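Local coordinates for protein PtLCIB4 H88A mutant (Phaeodactylum tricornutum, PDB 5B5Z) that probably acts as a zinc-dependent beta-type carbonic anhydrase of the LCIB family, interconverting carbon dioxide and bicarbonate, at residues A36-R41 against Q69-V74; D61-P66 against Q245-K250; Q151-T156 against P194-L199; I263-S266 against M270-N273. All blocks are in the same frame, centred on the assembly; numbering follows the deposited sequence.

Contact 1: residues A36-R41 against Q69-V74; sequences AMVSKR and QDFGEV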
loop_
_atom_site.group_PDB
_atom_site.type_symbol
_atom_site.label_atom_id
_atom_site.label_comp_id
_atom_site.label_asym_id
_atom_site.label_seq_id
_atom_site.Cartn_x
_atom_site.Cartn_y
_atom_site.Cartn_z
ATOM N N ALA A 36 -20.224 -9.946 2.015
ATOM C CA ALA A 36 -21.165 -10.945 2.515
ATOM C C ALA A 36 -21.045 -12.255 1.744
ATOM O O ALA A 36 -20.945 -13.334 2.334
ATOM C CB ALA A 36 -22.586 -10.411 2.442
ATOM N N MET A 37 -21.018 -12.152 0.418
ATOM C CA MET A 37 -20.935 -13.327 -0.435
ATOM C C MET A 37 -19.620 -14.087 -0.251
ATOM O O MET A 37 -19.612 -15.309 -0.112
ATOM C CB MET A 37 -21.102 -12.926 -1.903
ATOM C CG MET A 37 -21.045 -14.107 -2.821
ATOM S SD MET A 37 -20.690 -13.689 -4.541
ATOM C CE MET A 37 -18.948 -13.218 -4.465
ATOM N N VAL A 38 -18.504 -13.365 -0.230
ATOM C CA VAL A 38 -17.213 -14.022 -0.133
ATOM C C VAL A 38 -17.030 -14.685 1.244
ATOM O O VAL A 38 -16.572 -15.823 1.338
ATOM C CB VAL A 38 -16.059 -13.025 -0.389
ATOM C CG1 VAL A 38 -14.723 -13.663 -0.044
ATOM C CG2 VAL A 38 -16.079 -12.569 -1.851
ATOM N N SER A 39 -17.391 -13.966 2.296
ATOM C CA SER A 39 -17.188 -14.480 3.648
ATOM C C SER A 39 -18.113 -15.671 3.891
ATOM O O SER A 39 -17.702 -16.644 4.506
ATOM C CB SER A 39 -17.414 -13.391 4.700
ATOM O OG SER A 39 -18.714 -12.839 4.641
ATOM N N LYS A 40 -19.342 -15.612 3.378
ATOM C CA LYS A 40 -20.259 -16.745 3.530
ATOM C C LYS A 40 -19.715 -17.989 2.848
ATOM O O LYS A 40 -19.734 -19.075 3.420
ATOM C CB LYS A 40 -21.642 -16.411 2.965
ATOM C CG LYS A 40 -22.654 -17.556 3.098
ATOM C CD LYS A 40 -23.981 -17.200 2.443
ATOM C CE LYS A 40 -25.091 -18.146 2.879
ATOM N NZ LYS A 40 -26.432 -17.513 2.703
ATOM N N ARG A 41 -19.223 -17.834 1.622
ATOM C CA ARG A 41 -18.687 -18.967 0.891
ATOM C C ARG A 41 -17.434 -19.530 1.555
ATOM O O ARG A 41 -17.323 -20.733 1.761
ATOM C CB ARG A 41 -18.385 -18.568 -0.560
ATOM C CG ARG A 41 -17.759 -19.676 -1.392
ATOM C CD ARG A 41 -18.659 -20.904 -1.457
ATOM N NE ARG A 41 -20.003 -20.563 -1.913
ATOM C CZ ARG A 41 -20.415 -20.676 -3.172
ATOM N NH1 ARG A 41 -19.589 -21.123 -4.105
ATOM N NH2 ARG A 41 -21.659 -20.343 -3.498
ATOM N N GLN A 69 -11.147 -1.616 3.897
ATOM C CA GLN A 69 -11.793 -1.458 5.197
ATOM C C GLN A 69 -12.940 -2.448 5.366
ATOM O O GLN A 69 -13.101 -3.036 6.433
ATOM C CB GLN A 69 -12.293 -0.030 5.380
ATOM C CG GLN A 69 -11.172 0.978 5.580
ATOM C CD GLN A 69 -11.684 2.404 5.624
ATOM O OE1 GLN A 69 -12.892 2.644 5.571
ATOM N NE2 GLN A 69 -10.766 3.361 5.739
ATOM N N ASP A 70 -13.721 -2.653 4.313
ATOM C CA ASP A 70 -14.876 -3.547 4.413
ATOM C C ASP A 70 -14.469 -5.012 4.632
ATOM O O ASP A 70 -15.054 -5.722 5.457
ATOM C CB ASP A 70 -15.750 -3.413 3.168
ATOM C CG ASP A 70 -16.448 -2.067 3.085
ATOM O OD1 ASP A 70 -16.553 -1.366 4.118
ATOM O OD2 ASP A 70 -16.900 -1.701 1.976
ATOM N N PHE A 71 -13.444 -5.475 3.924
ATOM C CA PHE A 71 -12.927 -6.815 4.193
ATOM C C PHE A 71 -12.171 -6.877 5.520
ATOM O O PHE A 71 -12.138 -7.913 6.172
ATOM C CB PHE A 71 -12.015 -7.286 3.048
ATOM C CG PHE A 71 -12.758 -7.960 1.928
ATOM C CD1 PHE A 71 -13.295 -9.231 2.103
ATOM C CD2 PHE A 71 -12.918 -7.339 0.702
ATOM C CE1 PHE A 71 -13.977 -9.865 1.084
ATOM C CE2 PHE A 71 -13.606 -7.978 -0.318
ATOM C CZ PHE A 71 -14.141 -9.238 -0.124
ATOM N N GLY A 72 -11.540 -5.768 5.880
ATOM C CA GLY A 72 -10.773 -5.681 7.112
ATOM C C GLY A 72 -11.659 -5.821 8.333
ATOM O O GLY A 72 -11.232 -6.343 9.365
ATOM N N GLU A 73 -12.902 -5.377 8.217
ATOM C CA GLU A 73 -13.855 -5.587 9.317
ATOM C C GLU A 73 -14.100 -7.062 9.608
ATOM O O GLU A 73 -14.411 -7.430 10.751
ATOM C CB GLU A 73 -15.184 -4.895 9.020
ATOM C CG GLU A 73 -15.085 -3.397 9.014
ATOM C CD GLU A 73 -16.392 -2.714 8.647
ATOM O OE1 GLU A 73 -17.345 -3.408 8.206
ATOM O OE2 GLU A 73 -16.454 -1.473 8.795
ATOM N N VAL A 74 -13.958 -7.907 8.588
ATOM C CA VAL A 74 -14.182 -9.339 8.731
ATOM C C VAL A 74 -12.891 -10.077 9.086
ATOM O O VAL A 74 -12.885 -10.943 9.956
ATOM C CB VAL A 74 -14.799 -9.950 7.434
ATOM C CG1 VAL A 74 -14.941 -11.465 7.564
ATOM C CG2 VAL A 74 -16.155 -9.308 7.129
#

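Contact 2: residues D61-P66 against Q245-K250; sequences DEVTRP and QINTPK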
loop_
_atom_site.group_PDB
_atom_site.type_symbol
_atom_site.label_atom_id
_atom_site.label_comp_id
_atom_site.label_asym_id
_atom_site.label_seq_id
_atom_site.Cartn_x
_atom_site.Cartn_y
_atom_site.Cartn_z
ATOM N N ASP A 61 -4.228 4.773 -4.870
ATOM C CA ASP A 61 -5.253 5.828 -4.779
ATOM C C ASP A 61 -6.125 5.719 -3.503
ATOM O O ASP A 61 -6.577 4.629 -3.150
ATOM C CB ASP A 61 -6.120 5.737 -6.043
ATOM C CG ASP A 61 -6.977 6.969 -6.288
ATOM O OD1 ASP A 61 -7.414 7.633 -5.314
ATOM O OD2 ASP A 61 -7.268 7.222 -7.490
ATOM N N GLU A 62 -6.352 6.843 -2.817
ATOM C CA GLU A 62 -7.167 6.844 -1.593
ATOM C C GLU A 62 -8.576 6.296 -1.818
ATOM O O GLU A 62 -9.186 5.763 -0.901
ATOM C CB GLU A 62 -7.273 8.259 -0.994
ATOM C CG GLU A 62 -7.883 9.313 -1.921
ATOM C CD GLU A 62 -9.407 9.378 -1.879
ATOM O OE1 GLU A 62 -9.996 10.084 -2.732
ATOM O OE2 GLU A 62 -10.022 8.737 -1.001
ATOM N N VAL A 63 -9.099 6.408 -3.035
ATOM C CA VAL A 63 -10.473 5.963 -3.275
ATOM C C VAL A 63 -10.653 4.448 -3.184
ATOM O O VAL A 63 -11.783 3.960 -3.139
ATOM C CB VAL A 63 -11.016 6.437 -4.657
ATOM C CG1 VAL A 63 -11.018 7.945 -4.725
ATOM C CG2 VAL A 63 -10.220 5.826 -5.806
ATOM N N THR A 64 -9.556 3.692 -3.133
ATOM C CA THR A 64 -9.692 2.245 -3.079
ATOM C C THR A 64 -9.778 1.745 -1.632
ATOM O O THR A 64 -10.129 0.591 -1.392
ATOM C CB THR A 64 -8.527 1.532 -3.820
ATOM O OG1 THR A 64 -7.316 1.765 -3.109
ATOM C CG2 THR A 64 -8.388 2.053 -5.254
ATOM N N ARG A 65 -9.497 2.619 -0.663
ATOM C CA ARG A 65 -9.507 2.225 0.749
ATOM C C ARG A 65 -10.817 1.610 1.288
ATOM O O ARG A 65 -10.747 0.714 2.127
ATOM C CB ARG A 65 -9.131 3.419 1.646
ATOM C CG ARG A 65 -7.731 4.053 1.398
ATOM C CD ARG A 65 -6.547 3.196 1.826
ATOM N NE ARG A 65 -6.156 2.256 0.781
ATOM C CZ ARG A 65 -5.401 2.581 -0.266
ATOM N NH1 ARG A 65 -5.108 1.657 -1.176
ATOM N NH2 ARG A 65 -4.939 3.825 -0.407
ATOM N N PRO A 66 -12.005 2.078 0.835
ATOM C CA PRO A 66 -13.219 1.477 1.422
ATOM C C PRO A 66 -13.336 -0.040 1.275
ATOM O O PRO A 66 -13.848 -0.709 2.174
ATOM C CB PRO A 66 -14.347 2.172 0.654
ATOM C CG PRO A 66 -13.773 3.500 0.310
ATOM C CD PRO A 66 -12.351 3.211 -0.047
ATOM N N GLN A 245 -12.808 -2.814 -9.347
ATOM C CA GLN A 245 -13.360 -1.965 -8.326
ATOM C C GLN A 245 -13.966 -0.719 -8.979
ATOM O O GLN A 245 -13.302 -0.037 -9.764
ATOM C CB GLN A 245 -12.232 -1.629 -7.338
ATOM C CG GLN A 245 -12.548 -0.695 -6.235
ATOM C CD GLN A 245 -11.374 -0.585 -5.278
ATOM O OE1 GLN A 245 -10.209 -0.865 -5.644
ATOM N NE2 GLN A 245 -11.662 -0.182 -4.053
ATOM N N ILE A 246 -15.225 -0.427 -8.674
ATOM C CA ILE A 246 -15.883 0.733 -9.269
ATOM C C ILE A 246 -16.139 1.794 -8.203
ATOM O O ILE A 246 -16.901 1.580 -7.267
ATOM C CB ILE A 246 -17.194 0.331 -9.971
ATOM C CG1 ILE A 246 -16.881 -0.662 -11.094
ATOM C CG2 ILE A 246 -17.915 1.564 -10.513
ATOM C CD1 ILE A 246 -18.132 -1.180 -11.824
ATOM N N ASN A 247 -15.449 2.919 -8.332
ATOM C CA ASN A 247 -15.525 3.980 -7.339
ATOM C C ASN A 247 -16.573 5.013 -7.734
ATOM O O ASN A 247 -16.460 5.668 -8.770
ATOM C CB ASN A 247 -14.155 4.631 -7.167
ATOM C CG ASN A 247 -13.090 3.624 -6.801
ATOM O OD1 ASN A 247 -12.087 3.481 -7.494
ATOM N ND2 ASN A 247 -13.331 2.887 -5.746
ATOM N N THR A 248 -17.580 5.163 -6.883
ATOM C CA THR A 248 -18.743 5.988 -7.188
ATOM C C THR A 248 -18.767 7.242 -6.309
ATOM O O THR A 248 -18.003 7.332 -5.352
ATOM C CB THR A 248 -20.019 5.181 -6.962
ATOM O OG1 THR A 248 -20.052 4.767 -5.595
ATOM C CG2 THR A 248 -20.048 3.945 -7.882
ATOM N N PRO A 249 -19.640 8.219 -6.628
ATOM C CA PRO A 249 -19.758 9.393 -5.752
ATOM C C PRO A 249 -20.052 9.035 -4.285
ATOM O O PRO A 249 -20.524 7.935 -3.987
ATOM C CB PRO A 249 -20.920 10.171 -6.377
ATOM C CG PRO A 249 -20.842 9.827 -7.831
ATOM C CD PRO A 249 -20.457 8.364 -7.849
ATOM N N LYS A 250 -19.771 9.977 -3.387
ATOM C CA LYS A 250 -19.761 9.736 -1.943
ATOM C C LYS A 250 -21.097 9.263 -1.370
ATOM O O LYS A 250 -21.129 8.485 -0.417
ATOM C CB LYS A 250 -19.322 11.007 -1.207
#

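Contact 3: residues Q151-T156 against P194-L199; sequences QAYQAT and PYAATL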
loop_
_atom_site.group_PDB
_atom_site.type_symbol
_atom_site.label_atom_id
_atom_site.label_comp_id
_atom_site.label_asym_id
_atom_site.label_seq_id
_atom_site.Cartn_x
_atom_site.Cartn_y
_atom_site.Cartn_z
ATOM N N GLN A 151 -0.805 6.299 -27.848
ATOM C CA GLN A 151 -0.180 7.296 -28.717
ATOM C C GLN A 151 1.011 6.691 -29.453
ATOM O O GLN A 151 1.197 6.924 -30.655
ATOM C CB GLN A 151 0.236 8.521 -27.914
ATOM C CG GLN A 151 -0.942 9.390 -27.545
ATOM C CD GLN A 151 -0.550 10.588 -26.717
ATOM O OE1 GLN A 151 0.628 10.801 -26.434
ATOM N NE2 GLN A 151 -1.541 11.381 -26.319
ATOM N N ALA A 152 1.802 5.901 -28.741
ATOM C CA ALA A 152 2.928 5.201 -29.343
ATOM C C ALA A 152 2.454 4.189 -30.385
ATOM O O ALA A 152 3.077 4.026 -31.436
ATOM C CB ALA A 152 3.751 4.513 -28.277
ATOM N N TYR A 153 1.350 3.508 -30.094
ATOM C CA TYR A 153 0.787 2.550 -31.035
ATOM C C TYR A 153 0.264 3.255 -32.283
ATOM O O TYR A 153 0.523 2.809 -33.395
ATOM C CB TYR A 153 -0.330 1.723 -30.373
ATOM C CG TYR A 153 -1.179 0.936 -31.353
ATOM C CD1 TYR A 153 -0.780 -0.319 -31.797
ATOM C CD2 TYR A 153 -2.383 1.442 -31.819
ATOM C CE1 TYR A 153 -1.551 -1.041 -32.684
ATOM C CE2 TYR A 153 -3.159 0.730 -32.715
ATOM C CZ TYR A 153 -2.738 -0.508 -33.142
ATOM O OH TYR A 153 -3.518 -1.218 -34.030
ATOM N N GLN A 154 -0.461 4.356 -32.094
ATOM C CA GLN A 154 -1.121 5.045 -33.206
ATOM C C GLN A 154 -0.118 5.700 -34.137
ATOM O O GLN A 154 -0.420 5.962 -35.303
ATOM C CB GLN A 154 -2.110 6.085 -32.685
ATOM C CG GLN A 154 -3.347 5.468 -32.050
ATOM C CD GLN A 154 -4.132 6.453 -31.202
ATOM O OE1 GLN A 154 -3.816 7.644 -31.155
ATOM N NE2 GLN A 154 -5.158 5.956 -30.518
ATOM N N ALA A 155 1.074 5.974 -33.617
ATOM C CA ALA A 155 2.220 6.238 -34.474
ATOM C C ALA A 155 2.751 4.877 -34.901
ATOM O O ALA A 155 3.833 4.468 -34.480
ATOM C CB ALA A 155 3.278 7.047 -33.746
ATOM N N THR A 156 1.969 4.194 -35.738
ATOM C CA THR A 156 2.101 2.760 -36.021
ATOM C C THR A 156 3.527 2.224 -36.018
ATOM O O THR A 156 4.000 1.731 -34.988
ATOM C CB THR A 156 1.455 2.413 -37.370
ATOM O OG1 THR A 156 2.208 3.006 -38.436
ATOM C CG2 THR A 156 0.019 2.916 -37.416
ATOM N N PRO A 194 0.776 -4.466 -24.317
ATOM C CA PRO A 194 0.097 -5.460 -25.167
ATOM C C PRO A 194 -1.352 -5.121 -25.516
ATOM O O PRO A 194 -1.894 -5.670 -26.484
ATOM C CB PRO A 194 0.151 -6.734 -24.316
ATOM C CG PRO A 194 1.349 -6.577 -23.496
ATOM C CD PRO A 194 1.427 -5.112 -23.161
ATOM N N TYR A 195 -1.971 -4.235 -24.740
ATOM C CA TYR A 195 -3.375 -3.884 -24.927
ATOM C C TYR A 195 -3.575 -2.600 -25.730
ATOM O O TYR A 195 -4.679 -2.062 -25.784
ATOM C CB TYR A 195 -4.061 -3.747 -23.561
ATOM C CG TYR A 195 -3.961 -4.999 -22.735
ATOM C CD1 TYR A 195 -2.848 -5.247 -21.939
ATOM C CD2 TYR A 195 -4.966 -5.954 -22.778
ATOM C CE1 TYR A 195 -2.741 -6.405 -21.201
ATOM C CE2 TYR A 195 -4.872 -7.121 -22.040
ATOM C CZ TYR A 195 -3.760 -7.340 -21.255
ATOM O OH TYR A 195 -3.655 -8.495 -20.522
ATOM N N ALA A 196 -2.514 -2.108 -26.361
ATOM C CA ALA A 196 -2.587 -0.811 -27.039
ATOM C C ALA A 196 -3.616 -0.781 -28.181
ATOM O O ALA A 196 -4.359 0.188 -28.319
ATOM C CB ALA A 196 -1.216 -0.414 -27.558
ATOM N N ALA A 197 -3.658 -1.833 -28.993
ATOM C CA ALA A 197 -4.641 -1.905 -30.078
ATOM C C ALA A 197 -6.064 -1.892 -29.523
ATOM O O ALA A 197 -6.910 -1.123 -29.981
ATOM C CB ALA A 197 -4.409 -3.154 -30.929
ATOM N N THR A 198 -6.312 -2.732 -28.517
ATOM C CA THR A 198 -7.626 -2.815 -27.885
ATOM C C THR A 198 -8.090 -1.453 -27.387
ATOM O O THR A 198 -9.238 -1.051 -27.588
ATOM C CB THR A 198 -7.620 -3.793 -26.693
ATOM O OG1 THR A 198 -7.212 -5.093 -27.138
ATOM C CG2 THR A 198 -9.003 -3.869 -26.050
ATOM N N LEU A 199 -7.182 -0.747 -26.725
ATOM C CA LEU A 199 -7.504 0.542 -26.139
ATOM C C LEU A 199 -7.741 1.623 -27.190
ATOM O O LEU A 199 -8.631 2.459 -27.044
ATOM C CB LEU A 199 -6.386 0.972 -25.194
ATOM C CG LEU A 199 -6.192 0.088 -23.965
ATOM C CD1 LEU A 199 -4.955 0.544 -23.209
ATOM C CD2 LEU A 199 -7.430 0.091 -23.067
#

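Contact 4: residues I263-S266 against M270-N273; sequences IRDS and MVEN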
loop_
_atom_site.group_PDB
_atom_site.type_symbol
_atom_site.label_atom_id
_atom_site.label_comp_id
_atom_site.label_asym_id
_atom_site.label_seq_id
_atom_site.Cartn_x
_atom_site.Cartn_y
_atom_site.Cartn_z
ATOM N N ILE A 263 -10.057 -21.047 -4.993
ATOM C CA ILE A 263 -9.151 -21.466 -3.942
ATOM C C ILE A 263 -8.062 -22.354 -4.529
ATOM O O ILE A 263 -8.342 -23.241 -5.334
ATOM C CB ILE A 263 -9.885 -22.226 -2.825
ATOM C CG1 ILE A 263 -10.980 -21.358 -2.202
ATOM C CG2 ILE A 263 -8.901 -22.650 -1.756
ATOM C CD1 ILE A 263 -11.805 -22.099 -1.151
ATOM N N ARG A 264 -6.822 -22.086 -4.142
ATOM C CA ARG A 264 -5.677 -22.887 -4.555
ATOM C C ARG A 264 -5.059 -23.566 -3.338
ATOM O O ARG A 264 -5.125 -23.031 -2.236
ATOM C CB ARG A 264 -4.636 -22.015 -5.260
ATOM C CG ARG A 264 -5.132 -21.365 -6.544
ATOM C CD ARG A 264 -4.193 -20.235 -6.979
ATOM N NE ARG A 264 -2.803 -20.681 -7.037
ATOM C CZ ARG A 264 -2.058 -20.699 -8.142
ATOM N NH1 ARG A 264 -2.555 -20.272 -9.294
ATOM N NH2 ARG A 264 -0.805 -21.127 -8.088
ATOM N N ASP A 265 -4.455 -24.738 -3.530
ATOM C CA ASP A 265 -3.787 -25.420 -2.418
ATOM C C ASP A 265 -2.303 -25.072 -2.369
ATOM O O ASP A 265 -1.813 -24.303 -3.195
ATOM C CB ASP A 265 -3.984 -26.944 -2.502
ATOM C CG ASP A 265 -3.416 -27.557 -3.776
ATOM O OD1 ASP A 265 -2.669 -26.881 -4.516
ATOM O OD2 ASP A 265 -3.728 -28.737 -4.040
ATOM N N SER A 266 -1.593 -25.651 -1.402
ATOM C CA SER A 266 -0.188 -25.320 -1.171
ATOM C C SER A 266 0.714 -25.777 -2.315
ATOM O O SER A 266 1.877 -25.381 -2.386
ATOM C CB SER A 266 0.296 -25.931 0.153
ATOM O OG SER A 266 0.282 -27.348 0.109
ATOM N N MET A 270 -5.640 -25.559 -8.368
ATOM C CA MET A 270 -6.937 -24.953 -8.074
ATOM C C MET A 270 -7.899 -26.009 -7.536
ATOM O O MET A 270 -8.237 -26.957 -8.242
ATOM C CB MET A 270 -7.539 -24.288 -9.309
ATOM C CG MET A 270 -8.863 -23.583 -9.020
ATOM S SD MET A 270 -9.571 -22.720 -10.440
ATOM C CE MET A 270 -9.819 -24.081 -11.587
ATOM N N VAL A 271 -8.343 -25.842 -6.293
ATOM C CA VAL A 271 -9.192 -26.834 -5.641
ATOM C C VAL A 271 -10.678 -26.456 -5.632
ATOM O O VAL A 271 -11.544 -27.331 -5.559
ATOM C CB VAL A 271 -8.725 -27.096 -4.192
ATOM C CG1 VAL A 271 -7.278 -27.575 -4.179
ATOM C CG2 VAL A 271 -8.860 -25.855 -3.360
ATOM N N GLU A 272 -10.984 -25.162 -5.710
ATOM C CA GLU A 272 -12.362 -24.735 -5.910
ATOM C C GLU A 272 -12.416 -23.571 -6.883
ATOM O O GLU A 272 -11.521 -22.734 -6.907
ATOM C CB GLU A 272 -13.035 -24.323 -4.592
ATOM C CG GLU A 272 -13.038 -25.386 -3.483
ATOM C CD GLU A 272 -14.018 -26.539 -3.714
ATOM O OE1 GLU A 272 -14.985 -26.388 -4.492
ATOM O OE2 GLU A 272 -13.813 -27.608 -3.095
ATOM N N ASN A 273 -13.474 -23.528 -7.679
ATOM C CA ASN A 273 -13.747 -22.383 -8.541
ATOM C C ASN A 273 -15.200 -21.981 -8.364
ATOM O O ASN A 273 -16.112 -22.745 -8.675
ATOM C CB ASN A 273 -13.436 -22.709 -10.006
ATOM C CG ASN A 273 -13.381 -21.470 -10.877
ATOM O OD1 ASN A 273 -13.925 -20.424 -10.520
ATOM N ND2 ASN A 273 -12.724 -21.580 -12.034
#

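Contact 1: residues A36-R41 against Q69-V74
Val38 and Phe71 meet where helix 31-43 runs past helix 65-75, and Ser39 with Val74 makes a second, lighter touch beside them. The first pair is purely apolar. Val38 CG1 comes up to Phe71 CE1 at 4.0 Å, near the plane of the ring, so the valine meets the edge of the phenyl group. CB of Val38 lies almost as near to the same CE1. The two side chains cross at about a right angle, the branched valine end standing across the line of the ring. Phe71 does not set out straight for the other helix: its CB leaves the backbone to one side, and the ring then swings over to reach the valine. On Val38 the methyl that makes the contact, CG1, is anti to the backbone N (chi1 170°), while CG2 sits beside that N.

In the second pair, Ser39 offers only its CB, which lies 4.2 Å from Val74 CG1. The serine hydroxyl is turned to its own helix instead: with chi1 at 59°, OG is folded back to hydrogen-bond to the carbonyl oxygen of Val35, one turn earlier.

Only 123 Å² is buried between the two segments, but the patch is extended on the neighbouring turn. Phe71 also packs on Leu34 and Val35, Val74 and Asp70 touch Val35, and Asp70 OD2 is hydrogen-bonded to Asn31 ND2. Val38 and Arg41 also touch Phe261 of strand 255-264, so helix 31-43 packs against the sheet, with helix 65-75 beside it.

Contact 2: residues D61-P66 against Q245-K250
Gln245 and Asn247, both on the end of strand 238-247, reach across to Thr64 and Val63 with their amide groups. One hydrogen bond joins the segments: Gln245 NE2 donates to Thr64 O at 3.2 Å. The N-H...O angle is 153°, and the donor comes in from the side of the C=O at 102°, although the acceptor lies in the glutamine's own amide plane. Within 61-66, Asp61 OD1 accepts from Val63 N at 3.1 Å, closing an Asx turn.

Two contacts are van der Waals. Gln245 OE1 rests 3.4 Å from Thr64 CB, with the threonine methyl close by, and Asn247 OD1 lies equally near Val63 CG2.

Asn247 ND2 approaches Val63 O at an angle too poor for a bond; this amide is committed elsewhere, ND2 to Asp254 OD2 and OD1 to His115 ND1.

An alanine in place of Gln245 would probably leave Thr64 O without this donor and open a gap beside the threonine.

Because His115 is a zinc ligand with Cys59 and Cys139, Asn247 is a second-shell residue whose bond to ND1 would be expected to hold the imidazole's orientation, while Gln245 is likely to restrain the backbone of Thr64, whose side chain lies about 5 Å from the zinc ion.

Contact 3: residues Q151-T156 against P194-L199
Tyr153 holds its ring out toward Ala196 and Ala197 by placing CG anti to the backbone N (chi1 167°), and chi2 of 85° then turns the ring so that one face looks onto the start of helix 196-201. Over that face stands Ala197 CA, 4.0 Å from the centroid of the Tyr153 ring and 18° off the ring normal, a CH-pi contact displaced a little toward the rim. Ala196 O lies over the same face. Ala197 CB sits farther out along the ring, touching CZ and lying 3.8 Å from Tyr153 OH. At the base of the side chain the packing is closer: Tyr153 CB meets Ala196 CB at 3.6 Å.

This is a meeting of helix ends. Tyr153 belongs to the last turn of helix 140-154, and the chain leaves helical geometry at Ala155, the centre of an inverse gamma turn. On the other segment, Tyr195 holds the N-cap position and Ala196 and Ala197 begin the first turn of their helix. The small side chains of two successive alanines probably allow the tyrosine to lie directly against the backbone there.

The tyrosine also touches Ser200, one turn on from Ala196. Leu199 is buried, packing on Ala146 and Thr150 of helix 140-154 and on Val205 and Ser212 of helix 205-228, whereas Tyr195 OH is hydrogen-bonded to Asp215 and Lys219 on that same long helix.

Contact 4: residues I263-S266 against M270-N273
A classic beta bulge interrupts the hairpin of strands 255-264 and 270-273: Val271 and Glu272 together face the single residue Ile263. The carbonyl oxygen of Ile263 is gripped by two backbone donors, Val271 N at 2.8 Å and Glu272 N at 3.3 Å, the second longer but straighter. In return Ile263 N donates to Glu272 O at 2.9 Å, and Met270 CA adds a CA-H...O contact to Ile263 O.

Ile263 and Glu272 are therefore an antiparallel hydrogen-bonded pair. One step nearer the turn the register has slipped by a residue, and Arg264 pairs with Met270 as a non-hydrogen-bonded pair. The extra residue is Val271, whose psi of -25° departs from strand values, as expected at the first position of a classic bulge.

Both methyls of Val271 touch the other strand segment. Val271 CG2, lying between the backbone N and the carbonyl carbon (chi1 -58° for CG1), packs 3.6 Å from Ile263 CG2 and also lies near Ile263 O. Val271 CG1 reaches Asp265, on the side toward the turn, 3.7 Å from Asp265 OD2 and about as far from its CB. A glycine here removes both methyls, and is likely to leave Ile263 CG2 and Asp265 without their apolar neighbour and the bulge freer to flex.

Asp265 OD1 makes weak hydrogen bonds to Ser267 N and Asn269 N in the connecting turn. Arg264, on the face shared with Met270, forms a salt bridge to Asp226 of helix 205-228, while Ile263 packs on Tyr47, Gln237 and Phe274.

Overall arrangement
Contact 2 is the buried one and the one beside the zinc; it works through amide groups, and its 61-66 side also meets the second subunit. Contact 1 shares helix 65-75 with it, their centres about 17 Å apart, yet is partly buried and apolar. Contact 3, also partly buried, lies beyond the centre of the chain from contact 1, about 38 Å away between centres, and sets a tyrosine face on alanines where contact 1 sets a valine at a phenylalanine edge; in sequence it is nested within the loop that contact 2 closes. Contact 4 is a surface contact, held mainly by backbone bonds. It shares a sheet with contact 2, since strands 238-247 and 255-264 are neighbours, but at a distant end.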